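Local coordinates for protein caspase-3 (Porites astreoides, PDB 6WI4) that probably cleaves proteins after aspartate residues as a cysteine protease of coral apoptosis, at residues F125-C130 with F147-S152; A129-E134 with T153-Y158; Y157-N162 with K212-S217. All blocks are in the same frame, centred on the assembly; numbering follows the deposited sequence.

Overall arrangement
Contact 1 pairs two parallel strands near the centre of the chain; contact 2 follows where the chain leaves those strands, and contact 3 joins the next stretch to the loop before strand 217-220. The centres of contacts 2 and 3 are about 7 Å apart, and each lies about 12 Å from that of contact 1. Contact 2 continues both segments of contact 1 and shares Tyr157 and Tyr158 with contact 3. Polar groups join them: Ser152 OG probably bonds Ser159 OG at 2.7 Å, and Ser152 O takes Gln214 NE2 at 2.8 Å. All three border the bound peptide: Gln128 and Arg161 bind acidic side chains, Cys130 packs on one, and Tyr158 on an apolar side chain.

Contact 1. Residues F125-C130 with F147-S152; sequences FFFQAC and FVYAYS
Phe125 lies side by side with Tyr149 and Phe147, all three side chains pointing the same way. Its CB packs 3.9 Å from Tyr149 CD2; CG, beside the backbone N and anti to the carbonyl carbon (chi1 -72°), stays next to that atom. CD1 is equally far, 4.1 Å, from Tyr149 CE2 and Phe147 CD2, while CE1 reaches the rim of the Phe147 ring, 3.6 Å from Phe147 CD2. These two rings meet rim to rim with planes at 29°. Further on, Phe127 CD2 lies over one face of Tyr151, toward its rim, in an offset stack with centroids 4.8 Å apart. The strands are neighbours in the central, mostly parallel sheet of the caspase domain, and helix 105-110 packs on this aromatic face. Backbone bonds join the strands: Phe125 N to Val148 O, Ala150 N to Phe125 O at 2.7 Å, and Phe127 N to Ala150 O. On the opposite face Phe126 CD2 rests 3.7 Å from Ala150 CB, with helix 168-180 beyond. Ser152 N makes a weak bond to Phe127 O, and a water joins Ala129 O to Ser152 OG, which also bonds Ser159 OG. Gln128 OE1 touches Ser152 CB, while NE2 bonds an acidic side chain of the bound peptide.

Contact 2. Residues A129-E134 with T153-Y158; sequences ACQGHE and TVPGYY
Glu134 O is gripped twice, by Tyr158 N at 2.9 Å and by a water that also donates to Tyr158 O; the CA-H of Tyr157 approaches it as well. Gly156 O is held in a similar way: Glu134 N lies in its carbonyl plane on a lone pair at 3.3 Å, and a second water joins this oxygen to His133 N. Nearer the sheet, Gln131 holds the partner segment at both ends of its backbone. Its N donates to Tyr157 O at 2.9 Å, and its O accepts Gly156 N at 2.8 Å, the donor standing 45° out of the carbonyl plane. The Gln131 side chain, extended beyond CG (chi2 171°), slides past Thr153 in the opposite direction. Gln131 OE1 accepts Thr153 N at 3.2 Å, and Gln131 CD packs against Thr153 CG2. Thr153 OG1 in turn donates to Tyr158 O within its own segment. The Tyr158 ring lies across the loop: His133 CA lies over one face in a CH-pi contact, 3.6 Å from the Tyr158 centroid and 16° off the normal, and Cys130 SG meets the edge, 3.7 Å from Tyr158 CD1. At Gly132 a side chain would run into Gly156 C and Tyr157 N; Gly156 has the positive phi of the turn. Gly156 and Tyr157 both face Gln131, a G1 beta bulge associated with the type II turn Val154-Tyr157, Gly156 at its third position. The facing loop holds Ala129 to Gly132 of Gln128-Ala129-Cys130-Gln131-Gly132, which matches the caspase QACXG signature, whose cysteine is the nucleophile in this family.

Contact 3. Residues Y157-N162 with K212-S217; sequences YYSWRN and KRQVSS
Gln214 reaches across to Trp160 with its side-chain amide, and a direct hydrogen bond forms there: Trp160 N donates to Gln214 OE1 at 2.8 Å, 23° out of the amide plane. CG of Gln214 is anti to its backbone N (chi1 -169°) and the chain beyond is extended, which carries the amide to the strand. The amide is nearly coplanar with the indole (21°), and OE1 lies at the ring edge, 3.4 Å from Trp160 CD1. Two waters add bridged bonds. One donates to Trp160 O at 2.8 Å and accepts from Gln214 NE2. The other, in the indole plane, accepts from Trp160 NE1 at 3.0 Å and donates to Arg213 O at 2.6 Å. Apolar packing is slight: Lys212 CB lies 4.0 Å from Trp160 CZ2, while Lys212 NZ turns off to a salt bridge with Asp137. Trp160 and Arg161 also pair antiparallel with the bound peptide, and Arg161 makes salt bridges to an acidic side chain of that peptide. The Gln214 amide, itself tied through NE2 to Ser152 O, thus satisfies Trp160 N directly and Trp160 O through water, fixing polar backbone atoms of the strand that receives the peptide.

Contact 1. Residues F125-C130 with F147-S152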
loop_
_atom_site.group_PDB
_atom_site.type_symbol
_atom_site.label_atom_id
_atom_site.label_comp_id
_atom_site.label_asym_id
_atom_site.label_seq_id
_atom_site.Cartn_x
_atom_site.Cartn_y
_atom_site.Cartn_z
ATOM N N PHE A 125 -3.419 -4.827 -0.253
ATOM C CA PHE A 125 -2.148 -4.327 -0.760
ATOM C C PHE A 125 -2.191 -2.807 -0.801
ATOM O O PHE A 125 -3.156 -2.230 -1.312
ATOM C CB PHE A 125 -1.870 -4.900 -2.149
ATOM C CG PHE A 125 -1.526 -6.346 -2.127
ATOM C CD1 PHE A 125 -2.501 -7.300 -1.900
ATOM C CD2 PHE A 125 -0.217 -6.759 -2.291
ATOM C CE1 PHE A 125 -2.178 -8.646 -1.855
ATOM C CE2 PHE A 125 0.108 -8.094 -2.242
ATOM C CZ PHE A 125 -0.877 -9.039 -2.028
ATOM N N PHE A 126 -1.167 -2.163 -0.242
ATOM C CA PHE A 126 -1.050 -0.710 -0.241
ATOM C C PHE A 126 0.221 -0.313 -0.974
ATOM O O PHE A 126 1.298 -0.837 -0.674
ATOM C CB PHE A 126 -1.006 -0.145 1.182
ATOM C CG PHE A 126 -2.195 -0.500 2.022
ATOM C CD1 PHE A 126 -2.230 -1.686 2.739
ATOM C CD2 PHE A 126 -3.266 0.379 2.125
ATOM C CE1 PHE A 126 -3.324 -2.009 3.527
ATOM C CE2 PHE A 126 -4.369 0.056 2.909
ATOM C CZ PHE A 126 -4.391 -1.136 3.614
ATOM N N PHE A 127 0.109 0.633 -1.902
ATOM C CA PHE A 127 1.245 1.049 -2.719
ATOM C C PHE A 127 1.444 2.548 -2.607
ATOM O O PHE A 127 0.530 3.316 -2.923
ATOM C CB PHE A 127 1.031 0.698 -4.192
ATOM C CG PHE A 127 0.827 -0.750 -4.457
ATOM C CD1 PHE A 127 1.909 -1.599 -4.577
ATOM C CD2 PHE A 127 -0.443 -1.273 -4.592
ATOM C CE1 PHE A 127 1.720 -2.956 -4.815
ATOM C CE2 PHE A 127 -0.637 -2.631 -4.851
ATOM C CZ PHE A 127 0.448 -3.467 -4.962
ATOM N N GLN A 128 2.648 2.969 -2.214
ATOM C CA GLN A 128 3.094 4.345 -2.396
ATOM C C GLN A 128 4.259 4.278 -3.380
ATOM O O GLN A 128 5.361 3.858 -3.018
ATOM C CB GLN A 128 3.502 4.997 -1.079
ATOM C CG GLN A 128 4.218 6.341 -1.253
ATOM C CD GLN A 128 3.408 7.351 -2.053
ATOM O OE1 GLN A 128 2.201 7.509 -1.844
ATOM N NE2 GLN A 128 4.074 8.051 -2.968
ATOM N N ALA A 129 3.997 4.665 -4.631
ATOM C CA ALA A 129 4.942 4.563 -5.733
ATOM C C ALA A 129 4.355 5.282 -6.935
ATOM O O ALA A 129 3.133 5.398 -7.074
ATOM C CB ALA A 129 5.245 3.098 -6.097
ATOM N N CYS A 130 5.230 5.767 -7.803
ATOM C CA CYS A 130 4.715 6.346 -9.028
ATOM C C CYS A 130 4.108 5.259 -9.900
ATOM O O CYS A 130 4.472 4.083 -9.811
ATOM C CB CYS A 130 5.828 7.080 -9.766
ATOM S SG CYS A 130 6.281 8.621 -8.983
ATOM N N PHE A 147 -9.183 -9.682 -2.727
ATOM C CA PHE A 147 -8.083 -8.729 -2.800
ATOM C C PHE A 147 -8.624 -7.306 -2.848
ATOM O O PHE A 147 -9.672 -7.039 -3.442
ATOM C CB PHE A 147 -7.230 -8.945 -4.050
ATOM C CG PHE A 147 -6.345 -10.160 -4.014
ATOM C CD1 PHE A 147 -6.821 -11.392 -4.423
ATOM C CD2 PHE A 147 -5.025 -10.049 -3.609
ATOM C CE1 PHE A 147 -6.009 -12.497 -4.420
ATOM C CE2 PHE A 147 -4.203 -11.148 -3.601
ATOM C CZ PHE A 147 -4.691 -12.377 -4.003
ATOM N N VAL A 148 -7.876 -6.383 -2.251
ATOM C CA VAL A 148 -8.111 -4.958 -2.450
ATOM C C VAL A 148 -6.752 -4.289 -2.586
ATOM O O VAL A 148 -5.830 -4.581 -1.815
ATOM C CB VAL A 148 -8.964 -4.334 -1.322
ATOM C CG1 VAL A 148 -8.348 -4.543 0.065
ATOM C CG2 VAL A 148 -9.208 -2.869 -1.606
ATOM N N TYR A 149 -6.603 -3.449 -3.607
ATOM C CA TYR A 149 -5.323 -2.832 -3.939
ATOM C C TYR A 149 -5.507 -1.330 -3.817
ATOM O O TYR A 149 -6.233 -0.722 -4.616
ATOM C CB TYR A 149 -4.855 -3.223 -5.341
ATOM C CG TYR A 149 -4.910 -4.709 -5.655
ATOM C CD1 TYR A 149 -6.048 -5.272 -6.209
ATOM C CD2 TYR A 149 -3.821 -5.541 -5.412
ATOM C CE1 TYR A 149 -6.108 -6.629 -6.523
ATOM C CE2 TYR A 149 -3.885 -6.900 -5.711
ATOM C CZ TYR A 149 -5.022 -7.431 -6.273
ATOM O OH TYR A 149 -5.097 -8.776 -6.593
ATOM N N ALA A 150 -4.885 -0.741 -2.799
ATOM C CA ALA A 150 -5.020 0.681 -2.516
ATOM C C ALA A 150 -3.800 1.394 -3.083
ATOM O O ALA A 150 -2.700 1.293 -2.532
ATOM C CB ALA A 150 -5.165 0.918 -1.016
ATOM N N TYR A 151 -3.994 2.106 -4.188
ATOM C CA TYR A 151 -2.921 2.775 -4.914
ATOM C C TYR A 151 -2.865 4.257 -4.566
ATOM O O TYR A 151 -3.900 4.920 -4.486
ATOM C CB TYR A 151 -3.159 2.650 -6.417
ATOM C CG TYR A 151 -2.826 1.314 -7.022
ATOM C CD1 TYR A 151 -1.541 1.043 -7.479
ATOM C CD2 TYR A 151 -3.806 0.350 -7.192
ATOM C CE1 TYR A 151 -1.237 -0.161 -8.085
ATOM C CE2 TYR A 151 -3.511 -0.867 -7.793
ATOM C CZ TYR A 151 -2.223 -1.112 -8.234
ATOM O OH TYR A 151 -1.909 -2.310 -8.835
ATOM N N SER A 152 -1.646 4.790 -4.442
ATOM C CA SER A 152 -1.490 6.200 -4.078
ATOM C C SER A 152 -1.947 7.157 -5.181
ATOM O O SER A 152 -2.328 8.293 -4.873
ATOM C CB SER A 152 -0.034 6.496 -3.704
ATOM O OG SER A 152 0.857 6.385 -4.813
HETATM O O HOH W 1 0.859 4.051 -6.179
#

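Contact 2. Residues A129-E134 with T153-Y158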
loop_
_atom_site.group_PDB
_atom_site.type_symbol
_atom_site.label_atom_id
_atom_site.label_comp_id
_atom_site.label_asym_id
_atom_site.label_seq_id
_atom_site.Cartn_x
_atom_site.Cartn_y
_atom_site.Cartn_z
ATOM N N ALA A 129 3.997 4.665 -4.631
ATOM C CA ALA A 129 4.942 4.563 -5.733
ATOM C C ALA A 129 4.355 5.282 -6.935
ATOM O O ALA A 129 3.133 5.398 -7.074
ATOM C CB ALA A 129 5.245 3.098 -6.097
ATOM N N CYS A 130 5.230 5.767 -7.803
ATOM C CA CYS A 130 4.715 6.346 -9.028
ATOM C C CYS A 130 4.108 5.259 -9.900
ATOM O O CYS A 130 4.472 4.083 -9.811
ATOM C CB CYS A 130 5.828 7.080 -9.766
ATOM S SG CYS A 130 6.281 8.621 -8.983
ATOM N N GLN A 131 3.143 5.660 -10.729
ATOM C CA GLN A 131 2.465 4.754 -11.648
ATOM C C GLN A 131 2.635 5.230 -13.085
ATOM O O GLN A 131 1.836 4.886 -13.959
ATOM C CB GLN A 131 0.986 4.616 -11.265
ATOM C CG GLN A 131 0.800 3.943 -9.900
ATOM C CD GLN A 131 -0.633 3.962 -9.370
ATOM O OE1 GLN A 131 -0.867 4.333 -8.215
ATOM N NE2 GLN A 131 -1.587 3.532 -10.190
ATOM N N GLY A 132 3.686 5.995 -13.337
ATOM C CA GLY A 132 3.859 6.679 -14.602
ATOM C C GLY A 132 4.669 7.940 -14.387
ATOM O O GLY A 132 5.243 8.157 -13.324
ATOM N N HIS A 133 4.694 8.785 -15.418
ATOM C CA HIS A 133 5.532 9.975 -15.352
ATOM C C HIS A 133 4.810 11.219 -15.860
ATOM O O HIS A 133 5.451 12.123 -16.411
ATOM C CB HIS A 133 6.826 9.773 -16.145
ATOM C CG HIS A 133 6.599 9.308 -17.549
ATOM N ND1 HIS A 133 6.781 7.998 -17.937
ATOM C CD2 HIS A 133 6.185 9.974 -18.653
ATOM C CE1 HIS A 133 6.500 7.879 -19.222
ATOM N NE2 HIS A 133 6.133 9.062 -19.681
ATOM N N GLU A 134 3.489 11.285 -15.696
ATOM C CA GLU A 134 2.720 12.486 -15.985
ATOM C C GLU A 134 2.310 13.184 -14.693
ATOM O O GLU A 134 2.027 12.537 -13.677
ATOM C CB GLU A 134 1.459 12.168 -16.802
ATOM C CG GLU A 134 1.729 11.463 -18.122
ATOM C CD GLU A 134 2.450 12.349 -19.121
ATOM O OE1 GLU A 134 2.256 13.584 -19.070
ATOM O OE2 GLU A 134 3.213 11.812 -19.955
ATOM N N THR A 153 -1.903 6.749 -6.448
ATOM C CA THR A 153 -2.188 7.664 -7.555
ATOM C C THR A 153 -3.010 6.916 -8.606
ATOM O O THR A 153 -3.681 5.924 -8.305
ATOM C CB THR A 153 -0.880 8.313 -8.068
ATOM O OG1 THR A 153 -1.209 9.387 -8.963
ATOM C CG2 THR A 153 0.046 7.317 -8.779
ATOM N N VAL A 154 -3.019 7.436 -9.833
ATOM C CA VAL A 154 -3.824 6.923 -10.941
ATOM C C VAL A 154 -2.866 6.359 -11.983
ATOM O O VAL A 154 -1.760 6.896 -12.152
ATOM C CB VAL A 154 -4.710 8.040 -11.518
ATOM C CG1 VAL A 154 -5.313 7.649 -12.879
ATOM C CG2 VAL A 154 -5.781 8.420 -10.532
ATOM N N PRO A 155 -3.209 5.272 -12.675
ATOM C CA PRO A 155 -2.304 4.739 -13.697
ATOM C C PRO A 155 -1.873 5.811 -14.686
ATOM O O PRO A 155 -2.698 6.569 -15.214
ATOM C CB PRO A 155 -3.145 3.647 -14.368
ATOM C CG PRO A 155 -4.001 3.152 -13.265
ATOM C CD PRO A 155 -4.361 4.377 -12.457
ATOM N N GLY A 156 -0.561 5.884 -14.907
ATOM C CA GLY A 156 0.044 6.825 -15.822
ATOM C C GLY A 156 0.666 8.039 -15.168
ATOM O O GLY A 156 1.309 8.837 -15.863
ATOM N N TYR A 157 0.516 8.196 -13.861
ATOM C CA TYR A 157 0.851 9.448 -13.206
ATOM C C TYR A 157 1.892 9.261 -12.112
ATOM O O TYR A 157 1.983 8.202 -11.485
ATOM C CB TYR A 157 -0.400 10.076 -12.599
ATOM C CG TYR A 157 -1.410 10.571 -13.609
ATOM C CD1 TYR A 157 -1.341 11.871 -14.092
ATOM C CD2 TYR A 157 -2.435 9.750 -14.059
ATOM C CE1 TYR A 157 -2.275 12.347 -14.996
ATOM C CE2 TYR A 157 -3.375 10.217 -14.971
ATOM C CZ TYR A 157 -3.283 11.518 -15.426
ATOM O OH TYR A 157 -4.205 11.997 -16.332
ATOM N N TYR A 158 2.643 10.334 -11.868
ATOM C CA TYR A 158 3.478 10.438 -10.681
ATOM C C TYR A 158 2.634 10.373 -9.409
ATOM O O TYR A 158 1.428 10.650 -9.408
ATOM C CB TYR A 158 4.222 11.773 -10.669
ATOM C CG TYR A 158 5.317 11.965 -11.695
ATOM C CD1 TYR A 158 6.399 11.101 -11.761
ATOM C CD2 TYR A 158 5.284 13.050 -12.567
ATOM C CE1 TYR A 158 7.420 11.301 -12.678
ATOM C CE2 TYR A 158 6.299 13.260 -13.482
ATOM C CZ TYR A 158 7.361 12.382 -13.533
ATOM O OH TYR A 158 8.373 12.591 -14.448
HETATM O O HOH W 2 3.146 7.923 -17.790
HETATM O O HOH W 3 0.874 12.953 -11.069
#

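Contact 3. Residues Y157-N162 with K212-S217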
loop_
_atom_site.group_PDB
_atom_site.type_symbol
_atom_site.label_atom_id
_atom_site.label_comp_id
_atom_site.label_asym_id
_atom_site.label_seq_id
_atom_site.Cartn_x
_atom_site.Cartn_y
_atom_site.Cartn_z
ATOM N N TYR A 157 0.516 8.196 -13.861
ATOM C CA TYR A 157 0.851 9.448 -13.206
ATOM C C TYR A 157 1.892 9.261 -12.112
ATOM O O TYR A 157 1.983 8.202 -11.485
ATOM C CB TYR A 157 -0.400 10.076 -12.599
ATOM C CG TYR A 157 -1.410 10.571 -13.609
ATOM C CD1 TYR A 157 -1.341 11.871 -14.092
ATOM C CD2 TYR A 157 -2.435 9.750 -14.059
ATOM C CE1 TYR A 157 -2.275 12.347 -14.996
ATOM C CE2 TYR A 157 -3.375 10.217 -14.971
ATOM C CZ TYR A 157 -3.283 11.518 -15.426
ATOM O OH TYR A 157 -4.205 11.997 -16.332
ATOM N N TYR A 158 2.643 10.334 -11.868
ATOM C CA TYR A 158 3.478 10.438 -10.681
ATOM C C TYR A 158 2.634 10.373 -9.409
ATOM O O TYR A 158 1.428 10.650 -9.408
ATOM C CB TYR A 158 4.222 11.773 -10.669
ATOM C CG TYR A 158 5.317 11.965 -11.695
ATOM C CD1 TYR A 158 6.399 11.101 -11.761
ATOM C CD2 TYR A 158 5.284 13.050 -12.567
ATOM C CE1 TYR A 158 7.420 11.301 -12.678
ATOM C CE2 TYR A 158 6.299 13.260 -13.482
ATOM C CZ TYR A 158 7.361 12.382 -13.533
ATOM O OH TYR A 158 8.373 12.591 -14.448
ATOM N N SER A 159 3.309 10.060 -8.306
ATOM C CA SER A 159 2.773 10.142 -6.958
ATOM C C SER A 159 3.719 11.018 -6.156
ATOM O O SER A 159 4.932 10.966 -6.360
ATOM C CB SER A 159 2.678 8.738 -6.345
ATOM O OG SER A 159 2.065 8.757 -5.074
ATOM N N TRP A 160 3.173 11.797 -5.231
ATOM C CA TRP A 160 3.941 12.820 -4.528
ATOM C C TRP A 160 4.296 12.439 -3.099
ATOM O O TRP A 160 3.483 11.876 -2.356
ATOM C CB TRP A 160 3.166 14.133 -4.528
ATOM C CG TRP A 160 3.194 14.852 -5.837
ATOM C CD1 TRP A 160 2.228 14.843 -6.803
ATOM C CD2 TRP A 160 4.225 15.729 -6.306
ATOM N NE1 TRP A 160 2.599 15.654 -7.854
ATOM C CE2 TRP A 160 3.824 16.202 -7.574
ATOM C CE3 TRP A 160 5.454 16.142 -5.788
ATOM C CZ2 TRP A 160 4.601 17.084 -8.322
ATOM C CZ3 TRP A 160 6.229 17.016 -6.539
ATOM C CH2 TRP A 160 5.796 17.472 -7.791
ATOM N N ARG A 161 5.523 12.776 -2.719
ATOM C CA ARG A 161 6.072 12.513 -1.398
ATOM C C ARG A 161 6.740 13.783 -0.901
ATOM O O ARG A 161 7.454 14.442 -1.659
ATOM C CB ARG A 161 7.092 11.372 -1.467
ATOM C CG ARG A 161 8.019 11.220 -0.254
ATOM C CD ARG A 161 9.022 10.081 -0.475
ATOM N NE ARG A 161 9.465 10.029 -1.863
ATOM C CZ ARG A 161 10.356 10.852 -2.410
ATOM N NH1 ARG A 161 10.956 11.790 -1.687
ATOM N NH2 ARG A 161 10.659 10.727 -3.694
ATOM N N ASN A 162 6.517 14.127 0.367
ATOM C CA ASN A 162 7.194 15.267 0.972
ATOM C C ASN A 162 8.366 14.794 1.825
ATOM O O ASN A 162 8.241 13.847 2.607
ATOM C CB ASN A 162 6.237 16.094 1.829
ATOM C CG ASN A 162 6.900 17.342 2.385
ATOM O OD1 ASN A 162 7.379 17.354 3.516
ATOM N ND2 ASN A 162 6.956 18.394 1.575
ATOM N N LYS A 212 0.946 20.914 -8.819
ATOM C CA LYS A 212 0.377 19.741 -9.468
ATOM C C LYS A 212 -0.412 18.930 -8.449
ATOM O O LYS A 212 -0.291 19.127 -7.239
ATOM C CB LYS A 212 1.460 18.883 -10.132
ATOM C CG LYS A 212 2.317 19.661 -11.136
ATOM C CD LYS A 212 1.480 20.250 -12.267
ATOM C CE LYS A 212 2.408 20.800 -13.344
ATOM N NZ LYS A 212 1.681 21.297 -14.543
ATOM N N ARG A 213 -1.250 18.035 -8.957
ATOM C CA ARG A 213 -2.335 17.447 -8.175
ATOM C C ARG A 213 -2.194 15.928 -8.114
ATOM O O ARG A 213 -1.317 15.334 -8.746
ATOM C CB ARG A 213 -3.690 17.837 -8.774
ATOM C CG ARG A 213 -3.787 19.319 -9.155
ATOM C CD ARG A 213 -3.659 20.232 -7.936
ATOM N NE ARG A 213 -4.664 19.907 -6.938
ATOM C CZ ARG A 213 -5.943 20.266 -6.999
ATOM N NH1 ARG A 213 -6.774 19.871 -6.049
ATOM N NH2 ARG A 213 -6.396 21.021 -8.000
ATOM N N GLN A 214 -3.092 15.301 -7.354
ATOM C CA GLN A 214 -3.087 13.848 -7.235
ATOM C C GLN A 214 -4.474 13.346 -6.863
ATOM O O GLN A 214 -5.246 14.034 -6.196
ATOM C CB GLN A 214 -2.060 13.393 -6.194
ATOM C CG GLN A 214 -1.778 11.902 -6.180
ATOM C CD GLN A 214 -0.558 11.586 -5.348
ATOM O OE1 GLN A 214 0.453 12.291 -5.427
ATOM N NE2 GLN A 214 -0.641 10.534 -4.533
ATOM N N VAL A 215 -4.767 12.123 -7.315
ATOM C CA VAL A 215 -5.997 11.392 -7.032
ATOM C C VAL A 215 -5.561 9.975 -6.716
ATOM O O VAL A 215 -4.764 9.409 -7.466
ATOM C CB VAL A 215 -6.935 11.402 -8.259
ATOM C CG1 VAL A 215 -8.082 10.449 -8.096
ATOM C CG2 VAL A 215 -7.440 12.815 -8.536
ATOM N N SER A 216 -6.034 9.413 -5.602
ATOM C CA SER A 216 -5.690 8.024 -5.305
ATOM C C SER A 216 -6.785 7.111 -5.844
ATOM O O SER A 216 -7.883 7.555 -6.189
ATOM C CB SER A 216 -5.482 7.803 -3.803
ATOM O OG SER A 216 -6.605 8.203 -3.034
ATOM N N SER A 217 -6.464 5.825 -5.968
ATOM C CA SER A 217 -7.402 4.903 -6.593
ATOM C C SER A 217 -7.396 3.577 -5.853
ATOM O O SER A 217 -6.357 3.138 -5.357
ATOM C CB SER A 217 -7.072 4.693 -8.078
ATOM O OG SER A 217 -5.769 4.171 -8.265
HETATM O O HOH W 4 1.300 10.109 -2.195
HETATM O O HOH W 5 0.806 15.523 -10.286
#